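Local structure of LbpB B-lobe (Moraxella bovis, 3UAQ) at residues V58-K63 with N85-A90; N93-L98 with Y154-G159. The protein probably binds host lactoferrin at the surface of the bacterium as a lipoprotein, the part described here being its N-terminal lobe. One frame throughout, in Å; residues are numbered along the deposited sequence.

Contact 1. Residues V58-K63 with N85-A90; sequences VLAIPK and NNITTA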
ATOM      1  N   VAL A  58       5.862 -11.474  14.903  1.00 41.57           N
ATOM      2  CA  VAL A  58       6.838 -12.416  14.357  1.00 37.52           C
ATOM      3  C   VAL A  58       6.866 -12.461  12.831  1.00 36.66           C
ATOM      4  O   VAL A  58       6.150 -11.709  12.139  1.00 39.26           O
ATOM      5  CB  VAL A  58       6.654 -13.850  14.926  1.00 43.09           C
ATOM      6  CG1 VAL A  58       7.492 -14.027  16.183  1.00 47.55           C
ATOM      7  CG2 VAL A  58       5.199 -14.119  15.212  1.00 40.02           C
ATOM      8  N   LEU A  59       7.689 -13.371  12.317  1.00 43.49           N
ATOM      9  CA  LEU A  59       8.177 -13.276  10.951  1.00 40.33           C
ATOM     10  C   LEU A  59       8.874 -14.556  10.473  1.00 29.01           C
ATOM     11  O   LEU A  59       9.747 -15.082  11.161  1.00 31.96           O
ATOM     12  CB  LEU A  59       9.138 -12.100  10.903  1.00 42.72           C
ATOM     13  CG  LEU A  59       9.602 -11.525   9.581  1.00 59.25           C
ATOM     14  CD1 LEU A  59       9.921 -10.054   9.796  1.00 64.24           C
ATOM     15  CD2 LEU A  59      10.812 -12.293   9.080  1.00 63.83           C
ATOM     16  N   ALA A  60       8.481 -15.054   9.300  1.00 27.23           N
ATOM     17  CA  ALA A  60       9.095 -16.250   8.714  1.00 30.63           C
ATOM     18  C   ALA A  60       9.271 -16.147   7.196  1.00 42.79           C
ATOM     19  O   ALA A  60       9.055 -15.093   6.584  1.00 53.34           O
ATOM     20  CB  ALA A  60       8.292 -17.525   9.075  1.00 22.79           C
ATOM     21  N   ILE A  61       9.649 -17.270   6.595  1.00 42.25           N
ATOM     22  CA  ILE A  61      10.191 -17.292   5.246  1.00 27.52           C
ATOM     23  C   ILE A  61       9.601 -18.460   4.443  1.00 40.97           C
ATOM     24  O   ILE A  61       9.260 -19.490   5.016  1.00 63.02           O
ATOM     25  CB  ILE A  61      11.722 -17.380   5.333  1.00 31.64           C
ATOM     26  CG1 ILE A  61      12.139 -17.430   6.810  1.00 42.78           C
ATOM     27  CG2 ILE A  61      12.361 -16.182   4.668  1.00 40.89           C
ATOM     28  CD1 ILE A  61      13.644 -17.529   7.064  1.00 32.81           C
ATOM     29  N   PRO A  62       9.489 -18.308   3.113  1.00 44.14           N
ATOM     30  CA  PRO A  62       8.591 -19.142   2.303  1.00 49.52           C
ATOM     31  C   PRO A  62       9.182 -20.496   1.874  1.00 56.37           C
ATOM     32  O   PRO A  62       8.455 -21.320   1.317  1.00 76.61           O
ATOM     33  CB  PRO A  62       8.336 -18.258   1.079  1.00 37.64           C
ATOM     34  CG  PRO A  62       9.657 -17.557   0.892  1.00 61.60           C
ATOM     35  CD  PRO A  62      10.288 -17.406   2.268  1.00 60.91           C
ATOM     36  N   LYS A  63      10.472 -20.714   2.103  1.00 37.28           N
ATOM     37  CA  LYS A  63      11.077 -22.022   1.837  1.00 47.70           C
ATOM     38  C   LYS A  63      11.139 -22.402   0.357  1.00 39.52           C
ATOM     39  O   LYS A  63      10.291 -21.986  -0.436  1.00 39.28           O
ATOM     40  CB  LYS A  63      10.325 -23.115   2.593  1.00 62.66           C
ATOM     41  CG  LYS A  63      10.418 -23.006   4.095  1.00 90.46           C
ATOM     42  CD  LYS A  63       9.099 -23.385   4.721  1.00109.78           C
ATOM     43  CE  LYS A  63       7.994 -22.496   4.184  1.00116.33           C
ATOM     44  NZ  LYS A  63       6.657 -23.116   4.340  1.00123.02           N
ATOM     45  N   ASN A  85      12.181 -22.477  14.512  1.00 41.14           N
ATOM     46  CA  ASN A  85      13.404 -21.793  14.905  1.00 38.64           C
ATOM     47  C   ASN A  85      13.793 -20.731  13.897  1.00 40.94           C
ATOM     48  O   ASN A  85      14.618 -19.867  14.187  1.00 43.39           O
ATOM     49  CB  ASN A  85      14.544 -22.793  15.093  1.00 42.36           C
ATOM     50  CG  ASN A  85      14.310 -23.733  16.266  1.00 50.89           C
ATOM     51  OD1 ASN A  85      13.208 -23.825  16.786  1.00 60.04           O
ATOM     52  ND2 ASN A  85      15.344 -24.441  16.673  1.00 47.48           N
ATOM     53  N   ASN A  86      13.195 -20.803  12.712  1.00 37.97           N
ATOM     54  CA  ASN A  86      13.419 -19.793  11.691  1.00 38.63           C
ATOM     55  C   ASN A  86      12.470 -18.616  11.854  1.00 42.88           C
ATOM     56  O   ASN A  86      12.523 -17.654  11.077  1.00 48.79           O
ATOM     57  CB  ASN A  86      13.279 -20.394  10.294  1.00 39.86           C
ATOM     58  CG  ASN A  86      14.464 -21.237   9.915  1.00 48.85           C
ATOM     59  OD1 ASN A  86      15.591 -20.968  10.345  1.00 50.36           O
ATOM     60  ND2 ASN A  86      14.225 -22.272   9.110  1.00 39.32           N
ATOM     61  N   ILE A  87      11.598 -18.696  12.858  1.00 33.62           N
ATOM     62  CA  ILE A  87      10.656 -17.611  13.110  1.00 38.54           C
ATOM     63  C   ILE A  87      11.319 -16.505  13.905  1.00 36.41           C
ATOM     64  O   ILE A  87      11.402 -16.564  15.132  1.00 28.55           O
ATOM     65  CB  ILE A  87       9.397 -18.077  13.863  1.00 33.97           C
ATOM     66  CG1 ILE A  87       8.682 -19.179  13.081  1.00 29.82           C
ATOM     67  CG2 ILE A  87       8.465 -16.899  14.116  1.00 10.88           C
ATOM     68  CD1 ILE A  87       7.407 -19.664  13.740  1.00 25.40           C
ATOM     69  N   THR A  88      11.795 -15.494  13.191  1.00 44.16           N
ATOM     70  CA  THR A  88      12.374 -14.324  13.825  1.00 41.63           C
ATOM     71  C   THR A  88      11.280 -13.576  14.577  1.00 39.69           C
ATOM     72  O   THR A  88      10.120 -13.562  14.152  1.00 35.03           O
ATOM     73  CB  THR A  88      13.029 -13.389  12.790  1.00 45.27           C
ATOM     74  OG1 THR A  88      12.357 -12.122  12.786  1.00 50.95           O
ATOM     75  CG2 THR A  88      12.977 -14.005  11.385  1.00 44.13           C
ATOM     76  N   THR A  89      11.645 -12.976  15.704  1.00 38.64           N
ATOM     77  CA  THR A  89      10.715 -12.153  16.468  1.00 36.18           C
ATOM     78  C   THR A  89      10.931 -10.681  16.117  1.00 39.00           C
ATOM     79  O   THR A  89      12.058 -10.268  15.818  1.00 37.08           O
ATOM     80  CB  THR A  89      10.890 -12.367  17.984  1.00 31.17           C
ATOM     81  OG1 THR A  89      10.364 -13.651  18.347  1.00 37.33           O
ATOM     82  CG2 THR A  89      10.165 -11.281  18.777  1.00 21.75           C
ATOM     83  N   ALA A  90       9.857  -9.895  16.144  1.00 34.23           N
ATOM     84  CA  ALA A  90       9.956  -8.466  15.854  1.00 25.86           C
ATOM     85  C   ALA A  90       9.679  -7.610  17.088  1.00 37.13           C
ATOM     86  O   ALA A  90       8.670  -7.799  17.770  1.00 42.23           O
ATOM     87  CB  ALA A  90       9.013  -8.092  14.730  1.00 14.08           C
TER

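Contact 2. Residues N93-L98 with Y154-G159; sequences NPLPAL and YLYYYG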
ATOM      1  N   ASN A  93       8.425  -2.488  13.807  1.00 44.77           N
ATOM      2  CA  ASN A  93       7.932  -2.718  12.453  1.00 32.30           C
ATOM      3  C   ASN A  93       9.019  -3.330  11.558  1.00 30.10           C
ATOM      4  O   ASN A  93       9.993  -2.663  11.207  1.00 37.80           O
ATOM      5  CB  ASN A  93       7.404  -1.411  11.856  1.00 23.11           C
ATOM      6  CG  ASN A  93       6.771  -1.606  10.499  1.00 35.70           C
ATOM      7  OD1 ASN A  93       6.385  -2.718  10.134  1.00 43.20           O
ATOM      8  ND2 ASN A  93       6.657  -0.521   9.740  1.00 43.42           N
ATOM      9  N   PRO A  94       8.845  -4.608  11.185  1.00 32.51           N
ATOM     10  CA  PRO A  94       9.840  -5.434  10.490  1.00 38.05           C
ATOM     11  C   PRO A  94       9.920  -5.152   8.991  1.00 40.20           C
ATOM     12  O   PRO A  94      10.831  -5.645   8.328  1.00 47.25           O
ATOM     13  CB  PRO A  94       9.296  -6.844  10.698  1.00 36.98           C
ATOM     14  CG  PRO A  94       7.820  -6.647  10.695  1.00 26.83           C
ATOM     15  CD  PRO A  94       7.598  -5.355  11.430  1.00 35.34           C
ATOM     16  N   LEU A  95       8.967  -4.396   8.458  1.00 36.94           N
ATOM     17  CA  LEU A  95       8.889  -4.181   7.009  1.00 36.55           C
ATOM     18  C   LEU A  95      10.020  -3.339   6.407  1.00 25.29           C
ATOM     19  O   LEU A  95      10.538  -3.684   5.354  1.00 27.69           O
ATOM     20  CB  LEU A  95       7.515  -3.647   6.604  1.00 37.28           C
ATOM     21  CG  LEU A  95       6.535  -4.810   6.439  1.00 40.18           C
ATOM     22  CD1 LEU A  95       5.301  -4.655   7.317  1.00 40.30           C
ATOM     23  CD2 LEU A  95       6.160  -4.986   4.982  1.00 43.00           C
ATOM     24  N   PRO A  96      10.397  -2.226   7.061  1.00 34.33           N
ATOM     25  CA  PRO A  96      11.641  -1.548   6.654  1.00 39.42           C
ATOM     26  C   PRO A  96      12.786  -2.544   6.437  1.00 37.34           C
ATOM     27  O   PRO A  96      13.349  -2.634   5.333  1.00 28.77           O
ATOM     28  CB  PRO A  96      11.940  -0.651   7.851  1.00 31.41           C
ATOM     29  CG  PRO A  96      10.565  -0.287   8.362  1.00 25.20           C
ATOM     30  CD  PRO A  96       9.639  -1.449   8.061  1.00 20.62           C
ATOM     31  N   ALA A  97      13.098  -3.294   7.492  1.00 31.54           N
ATOM     32  CA  ALA A  97      14.132  -4.321   7.460  1.00 32.66           C
ATOM     33  C   ALA A  97      14.007  -5.303   6.281  1.00 42.86           C
ATOM     34  O   ALA A  97      14.996  -5.580   5.594  1.00 47.70           O
ATOM     35  CB  ALA A  97      14.157  -5.075   8.786  1.00 36.46           C
ATOM     36  N   LEU A  98      12.810  -5.845   6.059  1.00 24.42           N
ATOM     37  CA  LEU A  98      12.625  -6.872   5.039  1.00 21.25           C
ATOM     38  C   LEU A  98      12.732  -6.285   3.637  1.00 31.08           C
ATOM     39  O   LEU A  98      13.323  -6.892   2.731  1.00 42.74           O
ATOM     40  CB  LEU A  98      11.278  -7.567   5.223  1.00 22.57           C
ATOM     41  CG  LEU A  98      11.015  -8.175   6.606  1.00 30.36           C
ATOM     42  CD1 LEU A  98       9.549  -8.536   6.762  1.00 29.40           C
ATOM     43  CD2 LEU A  98      11.895  -9.387   6.871  1.00 27.44           C
ATOM     44  N   TYR A 154       8.731 -13.241   2.690  1.00 26.18           N
ATOM     45  CA  TYR A 154       8.544 -13.293   4.128  1.00 25.90           C
ATOM     46  C   TYR A 154       7.072 -13.153   4.461  1.00 27.84           C
ATOM     47  O   TYR A 154       6.349 -12.397   3.793  1.00 28.78           O
ATOM     48  CB  TYR A 154       9.291 -12.139   4.792  1.00 32.38           C
ATOM     49  CG  TYR A 154      10.795 -12.275   4.793  1.00 29.39           C
ATOM     50  CD1 TYR A 154      11.567 -11.741   3.772  1.00 27.23           C
ATOM     51  CD2 TYR A 154      11.443 -12.933   5.825  1.00 29.37           C
ATOM     52  CE1 TYR A 154      12.944 -11.864   3.779  1.00 32.87           C
ATOM     53  CE2 TYR A 154      12.818 -13.056   5.844  1.00 34.20           C
ATOM     54  CZ  TYR A 154      13.567 -12.522   4.820  1.00 38.85           C
ATOM     55  OH  TYR A 154      14.942 -12.655   4.849  1.00 43.03           O
ATOM     56  N   LEU A 155       6.633 -13.882   5.489  1.00 25.54           N
ATOM     57  CA  LEU A 155       5.309 -13.669   6.069  1.00 38.47           C
ATOM     58  C   LEU A 155       5.457 -13.064   7.459  1.00 38.81           C
ATOM     59  O   LEU A 155       6.333 -13.458   8.228  1.00 39.22           O
ATOM     60  CB  LEU A 155       4.510 -14.971   6.139  1.00 39.41           C
ATOM     61  CG  LEU A 155       3.371 -15.099   5.127  1.00 34.19           C
ATOM     62  CD1 LEU A 155       3.818 -15.901   3.926  1.00 30.05           C
ATOM     63  CD2 LEU A 155       2.163 -15.746   5.764  1.00 34.02           C
ATOM     64  N   TYR A 156       4.604 -12.103   7.785  1.00 38.05           N
ATOM     65  CA  TYR A 156       4.772 -11.356   9.024  1.00 35.43           C
ATOM     66  C   TYR A 156       3.457 -11.060   9.740  1.00 32.35           C
ATOM     67  O   TYR A 156       2.368 -11.115   9.148  1.00 23.54           O
ATOM     68  CB  TYR A 156       5.492 -10.038   8.732  1.00 21.98           C
ATOM     69  CG  TYR A 156       4.702  -9.161   7.788  1.00 33.59           C
ATOM     70  CD1 TYR A 156       3.723  -8.306   8.268  1.00 39.86           C
ATOM     71  CD2 TYR A 156       4.918  -9.202   6.414  1.00 40.23           C
ATOM     72  CE1 TYR A 156       2.987  -7.505   7.411  1.00 49.83           C
ATOM     73  CE2 TYR A 156       4.184  -8.401   5.547  1.00 42.18           C
ATOM     74  CZ  TYR A 156       3.218  -7.553   6.053  1.00 53.18           C
ATOM     75  OH  TYR A 156       2.479  -6.752   5.204  1.00 65.02           O
ATOM     76  N   TYR A 157       3.579 -10.747  11.025  1.00 34.82           N
ATOM     77  CA  TYR A 157       2.505 -10.084  11.755  1.00 34.66           C
ATOM     78  C   TYR A 157       3.137  -9.221  12.845  1.00 35.84           C
ATOM     79  O   TYR A 157       4.074  -9.644  13.521  1.00 43.89           O
ATOM     80  CB  TYR A 157       1.506 -11.092  12.344  1.00 32.71           C
ATOM     81  CG  TYR A 157       1.615 -11.289  13.846  1.00 32.85           C
ATOM     82  CD1 TYR A 157       1.094 -10.353  14.739  1.00 30.99           C
ATOM     83  CD2 TYR A 157       2.220 -12.423  14.373  1.00 22.90           C
ATOM     84  CE1 TYR A 157       1.190 -10.536  16.117  1.00 26.04           C
ATOM     85  CE2 TYR A 157       2.319 -12.617  15.748  1.00 23.22           C
ATOM     86  CZ  TYR A 157       1.804 -11.672  16.616  1.00 33.18           C
ATOM     87  OH  TYR A 157       1.904 -11.861  17.982  1.00 30.87           O
ATOM     88  N   TYR A 158       2.627  -8.006  13.004  1.00 29.55           N
ATOM     89  CA  TYR A 158       3.167  -7.071  13.974  1.00 32.46           C
ATOM     90  C   TYR A 158       2.064  -6.196  14.544  1.00 39.34           C
ATOM     91  O   TYR A 158       0.992  -6.061  13.950  1.00 37.17           O
ATOM     92  CB  TYR A 158       4.246  -6.203  13.322  1.00 36.30           C
ATOM     93  CG  TYR A 158       4.743  -5.062  14.183  1.00 32.35           C
ATOM     94  CD1 TYR A 158       5.455  -5.304  15.347  1.00 34.32           C
ATOM     95  CD2 TYR A 158       4.501  -3.742  13.829  1.00 44.44           C
ATOM     96  CE1 TYR A 158       5.913  -4.265  16.140  1.00 48.66           C
ATOM     97  CE2 TYR A 158       4.957  -2.695  14.614  1.00 55.71           C
ATOM     98  CZ  TYR A 158       5.663  -2.964  15.771  1.00 54.83           C
ATOM     99  OH  TYR A 158       6.125  -1.938  16.564  1.00 54.71           O
ATOM    100  N   GLY A 159       2.332  -5.609  15.705  1.00 46.03           N
ATOM    101  CA  GLY A 159       1.381  -4.719  16.341  1.00 46.20           C
ATOM    102  C   GLY A 159       2.072  -3.600  17.093  1.00 42.26           C
ATOM    103  O   GLY A 159       3.080  -3.823  17.764  1.00 47.58           O
TER

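Contact 1. Residues V58-K63 with N85-A90
Leu59 and Thr88 meet through peptide planes, the flat groups of this contact, since the segments hold no aromatic ring. At their edges Leu59 O lies 2.9 Å from Thr88 N and Leu59 N 3.1 Å from Thr88 O, in the register of an antiparallel hydrogen-bonded pair. One face of the ribbon carries the side chains of Leu59 and Thr88, the other those of Val58 and Thr89, a non-hydrogen-bonded pair. On the first face the leucine branch crosses the threonine obliquely: CG is anti to the backbone N (chi1 -167°), and CD2 of Leu59 comes to 3.6 Å from CG2 of Thr88, with the threonine OG1 also near Leu59 CB. Pro94 and Tyr154 touch Leu59 as well, so its branches are packed by more than the threonine methyl.

On the face of Val58 and Thr89, Val58 CG1 packs 3.6 Å from Thr89 OG1 and also touches the backbone O of Thr88 at 3.4 Å. Val58 CB receives the Ile87 methyl CG2 at 3.6 Å; CG1, the other branch of Ile87, reaches Ala60 CB at 4.4 Å. Phe333 of strand 332-340 touches both Ala60 and Ile87, tying this face to the barrel strands. Just before the paired residues, Ile87 CA makes a CA-H...O contact of 3.3 Å with Leu59 O, with 139° at the hydrogen, so this carbonyl faces two consecutive residues of the opposite segment. Beyond it the two segments part, and Ile61 CD1 makes only a loose approach to Asn86.

The two touching parts run 140° apart, a splayed antiparallel pairing in which strand 88-89 adds a short edge strand to strand 57-60 in the handle domain of a transferrin-binding-protein-B-like N-lobe.

Contact 2. Residues N93-L98 with Y154-G159
Asn93-Leu98 passes over strand Tyr154-Gly159 in the opposite sense, with the CA of Asn93 6.6 Å from the CA of Tyr158 and the CA of Leu98 7.7 Å from the CA of Tyr154. Every second strand residue, Tyr154, Tyr156 and Tyr158, has its CB on the side of the helix, and each ring offers one face to a different residue of the other segment.

At the Tyr154 end Leu98 CD2 stands over the ring centre, a CH-pi contact of 3.7 Å from CD2 to the centroid and 10° off the normal; CD1 of the same leucine leans toward Tyr154 CB. Leu95 crosses Tyr156 at about a right angle, and both its methyls rest on the same face of the ring. CD1 makes a CH-pi contact over the CE1-CZ side, 3.7 Å from Tyr156 CE1, and CD2 lies near CE2 and CZ, 4.0 Å from Tyr156 CZ.

Over Tyr158 the visitor is main chain: Asn93 N lies above the plane toward the rim, 3.4 Å from Tyr158 CZ, and Asn93 CA makes a CH-pi contact 3.9 Å from the centroid. Tyr158 CG, anti to the backbone N (chi1 172°), carries the ring to this place under Asn93. Pro94 approaches the same ring obliquely, CD resting 3.9 Å from Tyr158 CB, while Leu59 of strand 57-60 touches Pro94 and Leu98.

No hydrogen bond joins the segments. Between them, cohesion rests on leucine methyls, the proline ring and the Asn93 main chain set against tyrosines. Tyr158 OH bonds weakly to Asp160; the weak bonds of Tyr154 OH to Glu101 and Arg105 add a polar tie to the later part of helix 95-105.

Contacts 1 and 2 lie in series along the chain, contact 1 closing before contact 2 opens, with centres about 10 Å apart on the same side of the chain's centre. Strand 57-60 joins them: one of its sides pairs with strand 88-89, the other with strand 146-159, where Val58 N to Tyr157 O and Ala60 N to Leu155 O are probable hydrogen bonds. Helix 95-105, the next helix or strand after strand 88-89, lies on the sheet. Ile61 and Ala60 also pack on the Tyr154 ring. Together the contacts supply one edge strand of the handle sheet and a helix lying on one of its faces, in a lobe that also carries an antiparallel barrel.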